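Side-chain contacts in Ceg4 (Legionella pneumophila subsp. pneumophila, PDB 6AOK), which removes phosphate from phosphotyrosine with its HAD-like phosphatase domain, the part present here, as a Legionella effector that attenuates activation of eukaryotic MAPK pathways: residues F36-L41 with V48-K53; E62-F67 with F123-F128; I14-F19 with S150-P155; N160-L165 with K182-E187. All blocks are in the same frame, centred on the assembly; numbering follows the deposited sequence.

Contact 1 (F36-L41 with V48-K53); sequences FYQSLL and VEQDYK
Q38 turns its side-chain amide onto the backbone of Q50 and grips it at both ends. N of Q50 donates to OE1 of Q38 at 2.7 Å along a nearly straight N-H...O line (172°), although it approaches tilted from the plane of that carbonyl. NE2 of Q38 returns a longer bond, 3.3 Å, to O of Q50, which lies close to the amide plane. Glutamine suits the place because its amide carries an acceptor and a donor side by side, matching the C=O and N-H of one extended residue. A bend at chi2 (-77°) brings this flat group across to the loop. A water 2.8 Å from OE1 of Q38 donates toward that atom and O of Q38 and accepts from NE2 of Q50. Next to the amide, CE1 of Y37 rests on CB of Y52 at 3.8 Å, and the hydroxyl of Y37 comes to the edge of the Y52 ring. L41 packs beside the amide, its CD1 3.6 Å from O of D51. This helix and loop follow the first strand of the core, a position consistent with the C1 cap of HAD phosphatases. Farther out, NE2 of Q50 also bonds to O of Q42, and NE2 of Q38 to O of V32. The tyrosine hydroxyls are held by N114 for Y37 and by K113 for Y52, while K53 N closes an Asx turn onto OD1 of D51.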
# COMPACT_ATOMS: atom_id res chain seq x y z
N PHE A 36 -20.30 -2.66 -1.50
CA PHE A 36 -19.54 -2.74 -0.26
C PHE A 36 -18.75 -1.47 -0.01
O PHE A 36 -18.85 -0.88 1.06
CB PHE A 36 -18.60 -3.95 -0.23
CG PHE A 36 -17.74 -3.96 1.00
CD1 PHE A 36 -18.33 -4.04 2.27
CD2 PHE A 36 -16.37 -3.79 0.90
CE1 PHE A 36 -17.53 -4.02 3.42
CE2 PHE A 36 -15.55 -3.77 2.06
CZ PHE A 36 -16.13 -3.88 3.31
N TYR A 37 -17.97 -1.01 -0.98
CA TYR A 37 -17.22 0.22 -0.77
C TYR A 37 -18.17 1.40 -0.52
O TYR A 37 -17.92 2.25 0.36
CB TYR A 37 -16.37 0.50 -2.00
CG TYR A 37 -15.41 1.64 -1.85
CD1 TYR A 37 -15.82 2.97 -2.04
CD2 TYR A 37 -14.08 1.39 -1.53
CE1 TYR A 37 -14.90 4.01 -1.89
CE2 TYR A 37 -13.16 2.41 -1.40
CZ TYR A 37 -13.56 3.71 -1.57
OH TYR A 37 -12.65 4.73 -1.41
N GLN A 38 -19.23 1.49 -1.29
CA GLN A 38 -20.15 2.62 -1.15
C GLN A 38 -20.82 2.60 0.22
O GLN A 38 -21.16 3.67 0.76
CB GLN A 38 -21.21 2.58 -2.27
CG GLN A 38 -20.53 2.89 -3.65
CD GLN A 38 -20.27 4.38 -3.82
OE1 GLN A 38 -21.06 5.23 -3.41
NE2 GLN A 38 -19.22 4.68 -4.49
N SER A 39 -21.03 1.41 0.79
CA SER A 39 -21.63 1.30 2.13
C SER A 39 -20.74 1.89 3.21
O SER A 39 -21.22 2.15 4.33
CB SER A 39 -21.94 -0.17 2.46
OG SER A 39 -20.74 -0.91 2.84
N LEU A 40 -19.45 2.10 2.92
CA LEU A 40 -18.57 2.70 3.92
C LEU A 40 -18.65 4.22 3.92
O LEU A 40 -18.00 4.86 4.76
CB LEU A 40 -17.10 2.31 3.66
CG LEU A 40 -16.81 0.80 3.56
CD1 LEU A 40 -15.41 0.56 3.07
CD2 LEU A 40 -16.96 0.20 4.97
N LEU A 41 -19.39 4.83 3.00
CA LEU A 41 -19.49 6.29 2.96
C LEU A 41 -20.69 6.77 3.77
O LEU A 41 -21.75 6.16 3.73
CB LEU A 41 -19.58 6.78 1.51
CG LEU A 41 -18.47 6.22 0.58
CD1 LEU A 41 -18.72 6.68 -0.90
CD2 LEU A 41 -17.10 6.72 1.04
N VAL A 48 -27.19 3.28 -4.84
CA VAL A 48 -26.85 4.65 -5.20
C VAL A 48 -25.36 4.80 -5.02
O VAL A 48 -24.82 4.34 -4.01
CB VAL A 48 -27.60 5.69 -4.35
CG1 VAL A 48 -27.17 7.10 -4.79
CG2 VAL A 48 -29.14 5.51 -4.47
N GLU A 49 -24.69 5.42 -5.97
CA GLU A 49 -23.26 5.70 -5.83
C GLU A 49 -23.03 7.16 -5.49
O GLU A 49 -23.65 8.04 -6.07
CB GLU A 49 -22.51 5.32 -7.12
CG GLU A 49 -22.35 3.82 -7.31
CD GLU A 49 -22.31 3.42 -8.78
OE1 GLU A 49 -21.68 4.14 -9.57
OE2 GLU A 49 -22.93 2.40 -9.16
N GLN A 50 -22.12 7.42 -4.56
CA GLN A 50 -21.68 8.76 -4.25
C GLN A 50 -20.24 8.90 -4.70
O GLN A 50 -19.55 7.89 -4.89
CB GLN A 50 -21.77 9.04 -2.74
CG GLN A 50 -23.20 8.89 -2.20
CD GLN A 50 -23.20 9.26 -0.73
OE1 GLN A 50 -23.55 10.40 -0.38
NE2 GLN A 50 -22.77 8.29 0.14
N ASP A 51 -19.77 10.13 -4.88
CA ASP A 51 -18.39 10.34 -5.26
C ASP A 51 -17.64 9.41 -4.33
O ASP A 51 -17.92 9.38 -3.13
CB ASP A 51 -17.97 11.79 -5.02
CG ASP A 51 -16.50 12.02 -5.31
OD1 ASP A 51 -15.73 11.04 -5.31
OD2 ASP A 51 -16.11 13.19 -5.52
N TYR A 52 -16.70 8.63 -4.86
CA TYR A 52 -16.01 7.66 -3.99
C TYR A 52 -14.86 8.31 -3.25
O TYR A 52 -14.47 7.84 -2.18
CB TYR A 52 -15.49 6.45 -4.77
CG TYR A 52 -14.17 6.72 -5.48
CD1 TYR A 52 -14.16 7.25 -6.76
CD2 TYR A 52 -12.96 6.50 -4.83
CE1 TYR A 52 -12.96 7.56 -7.41
CE2 TYR A 52 -11.75 6.82 -5.47
CZ TYR A 52 -11.77 7.33 -6.75
OH TYR A 52 -10.54 7.63 -7.38
N LYS A 53 -14.35 9.40 -3.77
CA LYS A 53 -13.07 9.90 -3.30
C LYS A 53 -13.26 10.95 -2.23
O LYS A 53 -12.48 11.00 -1.28
CB LYS A 53 -12.28 10.46 -4.50
CG LYS A 53 -10.91 11.14 -4.19
CD LYS A 53 -9.77 10.16 -4.35
CE LYS A 53 -8.41 10.89 -4.07
NZ LYS A 53 -7.41 9.96 -4.46
O HOH W 1 -22.28 5.67 -0.91

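Contact 2 (E62-F67 with F123-F128); sequences EAQALF and FKYQGF
F67 lays its CB over one face of the Y125 ring, 3.9 Å from the ring centroid and 26° off the normal, a CH-pi contact that forms the dense part of this meeting. It joins helix 60-71, in the insert after the first strand and consistent with the cap, to helix 116-125, which follows core strand 106-111. The two rings are nearly parallel, with planes at 28°, but are slid so far apart (centroids 5.3 Å) that they barely overlap; CD2 of F67 meets CD2 of Y125 at 3.8 Å instead. With CG of Y125 opposite its own backbone N (chi1 170°), the ring reaches across to F67. Large flat residues suit this buried side, where F36 and Y74 add edge-to-face partners to F67 and Y125 respectively, and the hydroxyl of Y125 is taken up by O of G72. The more exposed flank is looser and polar. OE1 of Q64 lies against CA of Y125 at 3.3 Å, whereas NE2 of Q64 gives a 2.7 Å bond to a water that in turn donates to O of Y125. K124 brushes Q64 with its CG alone, then bends away to place NZ on a lone pair of O of F128 and beside D130. G127, at positive phi, ends helix 116-125 in a Schellman motif. No direct hydrogen bond joins the segments: the apolar side depends on shape, the polar side on one water and on E68, a second acceptor for NE2 of Q64.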
# COMPACT_ATOMS: atom_id res chain seq x y z
N GLU A 62 -17.03 2.08 12.62
CA GLU A 62 -18.14 1.63 11.78
C GLU A 62 -17.64 0.87 10.57
O GLU A 62 -18.25 -0.12 10.16
CB GLU A 62 -18.97 2.81 11.28
CG GLU A 62 -19.43 3.86 12.26
CD GLU A 62 -20.31 4.90 11.55
OE1 GLU A 62 -21.46 4.54 11.32
OE2 GLU A 62 -19.87 6.05 11.24
N ALA A 63 -16.56 1.36 9.93
CA ALA A 63 -16.01 0.64 8.79
C ALA A 63 -15.55 -0.75 9.21
O ALA A 63 -15.76 -1.75 8.49
CB ALA A 63 -14.83 1.41 8.17
N GLN A 64 -14.94 -0.84 10.39
CA GLN A 64 -14.54 -2.15 10.90
C GLN A 64 -15.76 -3.08 11.04
O GLN A 64 -15.70 -4.27 10.68
CB GLN A 64 -13.83 -1.94 12.24
CG GLN A 64 -13.48 -3.23 12.95
CD GLN A 64 -12.23 -3.91 12.37
OE1 GLN A 64 -11.47 -3.31 11.54
NE2 GLN A 64 -12.04 -5.18 12.76
N ALA A 65 -16.86 -2.56 11.59
CA ALA A 65 -18.07 -3.36 11.75
C ALA A 65 -18.59 -3.86 10.41
O ALA A 65 -19.05 -5.01 10.31
CB ALA A 65 -19.15 -2.53 12.45
N LEU A 66 -18.54 -3.02 9.39
CA LEU A 66 -18.97 -3.42 8.05
C LEU A 66 -18.04 -4.47 7.43
O LEU A 66 -18.50 -5.42 6.76
CB LEU A 66 -19.06 -2.18 7.16
CG LEU A 66 -20.24 -1.27 7.57
CD1 LEU A 66 -20.11 0.15 6.93
CD2 LEU A 66 -21.57 -1.87 7.12
N PHE A 67 -16.72 -4.33 7.61
CA PHE A 67 -15.81 -5.37 7.16
C PHE A 67 -16.10 -6.68 7.88
O PHE A 67 -16.16 -7.75 7.25
CB PHE A 67 -14.36 -4.97 7.41
CG PHE A 67 -13.75 -4.18 6.29
CD1 PHE A 67 -13.86 -2.79 6.25
CD2 PHE A 67 -13.04 -4.83 5.31
CE1 PHE A 67 -13.29 -2.06 5.24
CE2 PHE A 67 -12.47 -4.11 4.27
CZ PHE A 67 -12.60 -2.73 4.23
N PHE A 123 -6.15 -2.24 6.29
CA PHE A 123 -5.05 -2.68 7.15
C PHE A 123 -5.55 -2.97 8.55
O PHE A 123 -5.18 -3.98 9.16
CB PHE A 123 -3.95 -1.59 7.21
CG PHE A 123 -2.95 -1.67 6.08
CD1 PHE A 123 -3.19 -1.02 4.86
CD2 PHE A 123 -1.77 -2.37 6.25
CE1 PHE A 123 -2.30 -1.08 3.83
CE2 PHE A 123 -0.84 -2.48 5.19
CZ PHE A 123 -1.09 -1.83 3.98
N LYS A 124 -6.39 -2.11 9.09
CA LYS A 124 -6.93 -2.31 10.44
C LYS A 124 -7.73 -3.59 10.52
O LYS A 124 -7.62 -4.35 11.48
CB LYS A 124 -7.80 -1.12 10.84
CG LYS A 124 -8.50 -1.14 12.24
CD LYS A 124 -7.49 -1.29 13.34
CE LYS A 124 -6.35 -0.27 13.24
NZ LYS A 124 -5.25 -0.63 14.22
N TYR A 125 -8.61 -3.81 9.54
CA TYR A 125 -9.40 -5.02 9.56
C TYR A 125 -8.49 -6.24 9.55
O TYR A 125 -8.79 -7.28 10.19
CB TYR A 125 -10.34 -5.05 8.35
CG TYR A 125 -11.00 -6.41 8.22
CD1 TYR A 125 -11.89 -6.85 9.20
CD2 TYR A 125 -10.72 -7.23 7.16
CE1 TYR A 125 -12.47 -8.11 9.13
CE2 TYR A 125 -11.30 -8.48 7.07
CZ TYR A 125 -12.16 -8.92 8.06
OH TYR A 125 -12.72 -10.20 8.00
N GLN A 126 -7.36 -6.13 8.83
CA GLN A 126 -6.50 -7.30 8.65
C GLN A 126 -5.40 -7.40 9.71
O GLN A 126 -4.44 -8.15 9.53
CB GLN A 126 -5.95 -7.35 7.22
CG GLN A 126 -7.12 -7.59 6.18
CD GLN A 126 -6.62 -7.96 4.82
OE1 GLN A 126 -6.58 -7.13 3.90
NE2 GLN A 126 -6.21 -9.21 4.67
N GLY A 127 -5.58 -6.75 10.83
CA GLY A 127 -4.81 -7.10 12.01
C GLY A 127 -3.65 -6.18 12.26
O GLY A 127 -2.81 -6.49 13.09
N PHE A 128 -3.56 -5.08 11.52
CA PHE A 128 -2.48 -4.14 11.74
C PHE A 128 -2.77 -3.18 12.89
O PHE A 128 -3.88 -2.69 13.04
CB PHE A 128 -2.21 -3.39 10.43
CG PHE A 128 -1.48 -4.23 9.45
CD1 PHE A 128 -2.16 -5.12 8.66
CD2 PHE A 128 -0.09 -4.20 9.39
CE1 PHE A 128 -1.48 -5.92 7.72
CE2 PHE A 128 0.61 -5.01 8.49
CZ PHE A 128 -0.08 -5.85 7.64
O HOH W 2 -10.17 -7.08 12.60

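Contact 3 (I14-F19 with S150-P155); sequences IIFTDF and SRLNHP. With MG (magnesium ion), chain B.
The ring of F16 reaches from the central strand 13-17 into the end of helix 144-153, where R151 and L152 receive it. Its CB points to the helix, and CG lies beside the backbone N (chi1 -69°), which carries the ring outward from the sheet. N109 and V162 of the neighbouring strands also touch it. Farther out the atoms divide: CE2 meets CG of R151 at 3.9 Å, at the ring's edge, near its plane; CE1 meets CD2 of L152 at 3.8 Å; and CZ, the tip, touches CG of L152 at 3.7 Å. Phenylalanine is long enough to span the gap between sheet and helix, and branched L152 fits round its end; CD2 of L152 also meets CD1 of I14 at 4.1 Å. Only the aliphatic part of R151 is used here; its guanidinium turns to N109 and, through NH1, to ND1 of H154 (3.1 Å). Beyond the strand, OD2 of D18 binds the magnesium ion at 2.0 Å, together with D20, D167 and three waters. A metal-binding aspartate at the end of the central parallel strand is as expected of the HAD Rossmannoid core, and D18, D20 and T22 fit its DxDx(T/V) motif.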
# COMPACT_ATOMS: atom_id res chain seq x y z
N ILE A 14 13.12 2.19 0.04
CA ILE A 14 11.91 2.98 -0.14
C ILE A 14 11.00 2.19 -1.05
O ILE A 14 11.45 1.67 -2.06
CB ILE A 14 12.19 4.36 -0.74
CG1 ILE A 14 13.17 5.10 0.14
CG2 ILE A 14 10.81 5.17 -0.92
CD1 ILE A 14 13.77 6.31 -0.54
N ILE A 15 9.74 2.08 -0.66
CA ILE A 15 8.74 1.38 -1.45
C ILE A 15 7.74 2.40 -1.96
O ILE A 15 7.21 3.20 -1.19
CB ILE A 15 8.05 0.29 -0.61
CG1 ILE A 15 9.07 -0.75 -0.17
CG2 ILE A 15 6.91 -0.36 -1.42
CD1 ILE A 15 8.56 -1.60 0.91
N PHE A 16 7.44 2.33 -3.25
CA PHE A 16 6.30 3.04 -3.81
C PHE A 16 5.41 1.97 -4.36
O PHE A 16 5.75 1.37 -5.39
CB PHE A 16 6.73 4.01 -4.92
CG PHE A 16 7.53 5.16 -4.42
CD1 PHE A 16 8.92 5.17 -4.54
CD2 PHE A 16 6.92 6.21 -3.79
CE1 PHE A 16 9.66 6.24 -4.08
CE2 PHE A 16 7.65 7.24 -3.27
CZ PHE A 16 9.03 7.25 -3.42
N THR A 17 4.26 1.73 -3.71
CA THR A 17 3.39 0.65 -4.14
C THR A 17 1.98 1.19 -4.35
O THR A 17 1.48 2.01 -3.56
CB THR A 17 3.38 -0.51 -3.11
OG1 THR A 17 2.53 -1.54 -3.59
CG2 THR A 17 2.85 -0.04 -1.79
N ASP A 18 1.36 0.76 -5.43
CA ASP A 18 -0.07 0.92 -5.62
C ASP A 18 -0.84 0.14 -4.53
O ASP A 18 -0.29 -0.72 -3.85
CB ASP A 18 -0.43 0.41 -7.04
CG ASP A 18 -1.91 0.57 -7.36
OD1 ASP A 18 -2.48 1.66 -7.08
OD2 ASP A 18 -2.47 -0.41 -7.90
N PHE A 19 -2.12 0.48 -4.36
CA PHE A 19 -2.95 -0.28 -3.43
C PHE A 19 -3.88 -1.24 -4.18
O PHE A 19 -3.65 -2.46 -4.16
CB PHE A 19 -3.73 0.66 -2.47
CG PHE A 19 -4.55 -0.08 -1.45
CD1 PHE A 19 -3.93 -0.69 -0.35
CD2 PHE A 19 -5.94 -0.17 -1.57
CE1 PHE A 19 -4.67 -1.39 0.59
CE2 PHE A 19 -6.68 -0.88 -0.62
CZ PHE A 19 -6.04 -1.48 0.45
N SER A 150 7.58 14.40 -5.80
CA SER A 150 7.60 15.26 -4.62
C SER A 150 8.11 14.51 -3.39
O SER A 150 8.89 15.04 -2.59
CB SER A 150 6.19 15.81 -4.37
OG SER A 150 5.86 16.81 -5.32
N ARG A 151 7.67 13.28 -3.21
CA ARG A 151 8.11 12.49 -2.06
C ARG A 151 9.62 12.23 -2.10
O ARG A 151 10.32 12.36 -1.07
CB ARG A 151 7.32 11.19 -2.03
CG ARG A 151 7.70 10.32 -0.85
CD ARG A 151 7.29 11.01 0.45
NE ARG A 151 7.39 10.04 1.53
CZ ARG A 151 7.86 10.31 2.74
NH1 ARG A 151 8.32 11.52 3.00
NH2 ARG A 151 7.85 9.36 3.67
N LEU A 152 10.17 11.89 -3.26
CA LEU A 152 11.61 11.62 -3.33
C LEU A 152 12.45 12.89 -3.19
O LEU A 152 13.66 12.82 -2.92
CB LEU A 152 11.96 10.91 -4.64
CG LEU A 152 11.69 9.40 -4.72
CD1 LEU A 152 12.03 8.89 -6.15
CD2 LEU A 152 12.54 8.68 -3.68
N ASN A 153 11.84 14.05 -3.40
CA ASN A 153 12.51 15.32 -3.13
C ASN A 153 12.63 15.58 -1.64
O ASN A 153 13.46 16.40 -1.25
CB ASN A 153 11.73 16.49 -3.79
CG ASN A 153 12.51 17.82 -3.76
OD1 ASN A 153 13.69 17.88 -4.15
ND2 ASN A 153 11.86 18.87 -3.25
N HIS A 154 11.79 14.95 -0.80
CA HIS A 154 11.82 15.21 0.64
C HIS A 154 13.18 14.85 1.20
O HIS A 154 13.82 13.91 0.73
CB HIS A 154 10.75 14.44 1.39
CG HIS A 154 9.37 14.88 1.05
ND1 HIS A 154 8.26 14.09 1.26
CD2 HIS A 154 8.92 16.03 0.49
CE1 HIS A 154 7.18 14.73 0.82
NE2 HIS A 154 7.55 15.92 0.37
N PRO A 155 13.64 15.59 2.21
CA PRO A 155 15.03 15.40 2.66
C PRO A 155 15.23 14.08 3.40
O PRO A 155 15.99 14.02 4.37
CB PRO A 155 15.29 16.62 3.56
CG PRO A 155 13.93 17.00 4.08
CD PRO A 155 12.95 16.67 2.95
MG MG B . -4.06 -0.67 -9.05
O HOH W 3 -5.11 1.01 -8.53
O HOH W 4 -3.14 0.63 -10.42
O HOH W 5 -5.58 -1.25 -10.40

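Contact 4 (N160-L165 with K182-E187); sequences NRVYIL and KGYNEE
From R161 to L165 the chain is an extended strand, and loop 182-187 passes beside its start, with CA of V162 8.0 Å from CA of Y184. Across that gap V162 sends one methyl, CG2, almost straight down on the Y184 ring: it stands 3.6 Å from the centroid and 13° off the normal, so all six ring carbons share the CH-pi contact. The methyl branching of valine fits a strand residue that must be compact yet cover a ring. G183 precedes the tyrosine at positive phi, where a side chain would meet the carbonyl O of the residue before. OH of Y184 is hydrogen-bonded to N of A159, and R158 makes a cation-pi contact with the ring. At the start of the strand, R161 bends at chi2 and chi3 until NH1 comes 2.6 Å from O of E187. This bond is strongly bent (138°), and as the arginine has two conformers it is best taken as doubtful. V162 also touches F16, Y184 rests on V179 of helix 169-180, and Y163 on V208 of helix 201-211. Backbone pairing of V162 with E188 and R190, and of Y163 with I14, sets strand 161-165 between strands 189-192 and 13-17.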
# COMPACT_ATOMS: atom_id res chain seq x y z
N ASN A 160 19.22 2.56 -0.83
CA ASN A 160 19.98 1.55 -1.55
C ASN A 160 19.08 0.79 -2.53
O ASN A 160 19.55 0.32 -3.57
CB ASN A 160 20.66 0.58 -0.57
CG ASN A 160 21.60 1.29 0.39
OD1 ASN A 160 21.20 1.81 1.44
ND2 ASN A 160 22.87 1.34 0.02
N ARG A 161 17.79 0.74 -2.26
CA ARG A 161 16.85 0.04 -3.12
C ARG A 161 15.53 0.77 -3.13
O ARG A 161 15.05 1.18 -2.06
CB ARG A 161 16.66 -1.39 -2.64
CG ARG A 161 15.94 -2.28 -3.62
CD ARG A 161 16.66 -3.63 -3.75
NE ARG A 161 18.12 -3.57 -3.61
CZ ARG A 161 18.93 -2.97 -4.47
NH1 ARG A 161 18.42 -2.32 -5.50
NH2 ARG A 161 20.24 -2.99 -4.27
N VAL A 162 14.94 0.94 -4.31
CA VAL A 162 13.61 1.53 -4.44
C VAL A 162 12.74 0.49 -5.11
O VAL A 162 13.06 0.04 -6.22
CB VAL A 162 13.62 2.83 -5.27
CG1 VAL A 162 12.18 3.40 -5.38
CG2 VAL A 162 14.66 3.87 -4.67
N TYR A 163 11.63 0.10 -4.45
CA TYR A 163 10.62 -0.80 -5.03
C TYR A 163 9.50 0.02 -5.67
O TYR A 163 9.06 1.03 -5.10
CB TYR A 163 9.98 -1.67 -3.96
CG TYR A 163 10.84 -2.87 -3.68
CD1 TYR A 163 11.98 -2.76 -2.92
CD2 TYR A 163 10.50 -4.11 -4.17
CE1 TYR A 163 12.76 -3.84 -2.67
CE2 TYR A 163 11.28 -5.20 -3.94
CZ TYR A 163 12.42 -5.07 -3.17
OH TYR A 163 13.25 -6.17 -2.92
N ILE A 164 9.06 -0.42 -6.86
CA ILE A 164 7.92 0.18 -7.56
C ILE A 164 6.98 -0.94 -7.96
O ILE A 164 7.39 -1.84 -8.70
CB ILE A 164 8.34 0.96 -8.80
CG1 ILE A 164 9.48 1.93 -8.44
CG2 ILE A 164 7.12 1.70 -9.37
CD1 ILE A 164 10.27 2.46 -9.68
N LEU A 165 5.74 -0.89 -7.47
CA LEU A 165 4.77 -1.96 -7.71
C LEU A 165 3.50 -1.33 -8.20
O LEU A 165 2.95 -0.44 -7.52
CB LEU A 165 4.49 -2.77 -6.45
CG LEU A 165 5.77 -3.40 -5.92
CD1 LEU A 165 6.20 -2.62 -4.70
CD2 LEU A 165 5.63 -4.88 -5.62
N LYS A 182 15.10 11.06 -10.17
CA LYS A 182 15.75 11.39 -8.91
C LYS A 182 17.09 10.66 -8.74
O LYS A 182 17.63 10.57 -7.63
CB LYS A 182 14.82 11.11 -7.74
CG LYS A 182 13.67 12.12 -7.65
CD LYS A 182 14.19 13.53 -7.19
CE LYS A 182 13.21 14.68 -7.55
NZ LYS A 182 13.31 15.02 -9.03
N GLY A 183 17.67 10.19 -9.85
CA GLY A 183 19.03 9.70 -9.83
C GLY A 183 19.20 8.22 -9.56
O GLY A 183 20.32 7.75 -9.54
N TYR A 184 18.14 7.46 -9.36
CA TYR A 184 18.28 6.03 -9.14
C TYR A 184 18.44 5.30 -10.46
O TYR A 184 17.79 5.64 -11.45
CB TYR A 184 17.04 5.51 -8.40
CG TYR A 184 16.96 6.05 -6.97
CD1 TYR A 184 17.70 5.46 -5.96
CD2 TYR A 184 16.19 7.17 -6.66
CE1 TYR A 184 17.65 5.95 -4.67
CE2 TYR A 184 16.14 7.66 -5.37
CZ TYR A 184 16.89 7.04 -4.39
OH TYR A 184 16.89 7.52 -3.10
N ASN A 185 19.31 4.28 -10.46
CA ASN A 185 19.63 3.48 -11.63
C ASN A 185 19.15 2.05 -11.44
O ASN A 185 18.70 1.64 -10.36
CB ASN A 185 21.13 3.52 -11.92
CG ASN A 185 21.97 3.24 -10.71
OD1 ASN A 185 21.61 2.44 -9.85
ND2 ASN A 185 23.12 3.90 -10.63
N GLU A 186 19.30 1.27 -12.53
CA GLU A 186 18.56 0.02 -12.66
C GLU A 186 18.80 -0.94 -11.50
O GLU A 186 17.86 -1.56 -11.03
CB GLU A 186 18.93 -0.64 -13.98
CG GLU A 186 18.27 -1.95 -14.19
CD GLU A 186 18.94 -2.72 -15.30
OE1 GLU A 186 20.20 -2.59 -15.47
OE2 GLU A 186 18.17 -3.44 -15.96
N GLU A 187 20.03 -1.06 -11.03
CA GLU A 187 20.31 -1.97 -9.95
C GLU A 187 19.79 -1.49 -8.62
O GLU A 187 19.75 -2.20 -7.69
CB GLU A 187 21.80 -2.32 -9.82
CG GLU A 187 22.70 -1.33 -9.09
CD GLU A 187 23.57 -0.53 -10.05
OE1 GLU A 187 24.69 -0.13 -9.68
OE2 GLU A 187 23.17 -0.32 -11.21

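In the fold
Contacts 1 and 2 touch through helices 35-39 and 60-71, where CZ of F36 meets CE2 of F67 at 3.8 Å; contact 2 then carries the probable cap to core helix 116-125. Contacts 3 and 4 share the core sheet: N of F16 probably bonds to O of Y163 at 2.8 Å, and their centres are 11 Å apart. A link between the halves is CE1 of F123 against CE1 of F19, 4.0 Å, joining contact 2 to contact 3. The magnesium ion is bound by D18, at the end of the strand of contact 3. The side chain of Y37 in contact 1 comes about 6 Å from that of D20, and that of Y52 about 11 Å from the metal. Contacts 1 and 4 are farthest apart, centres 36 Å.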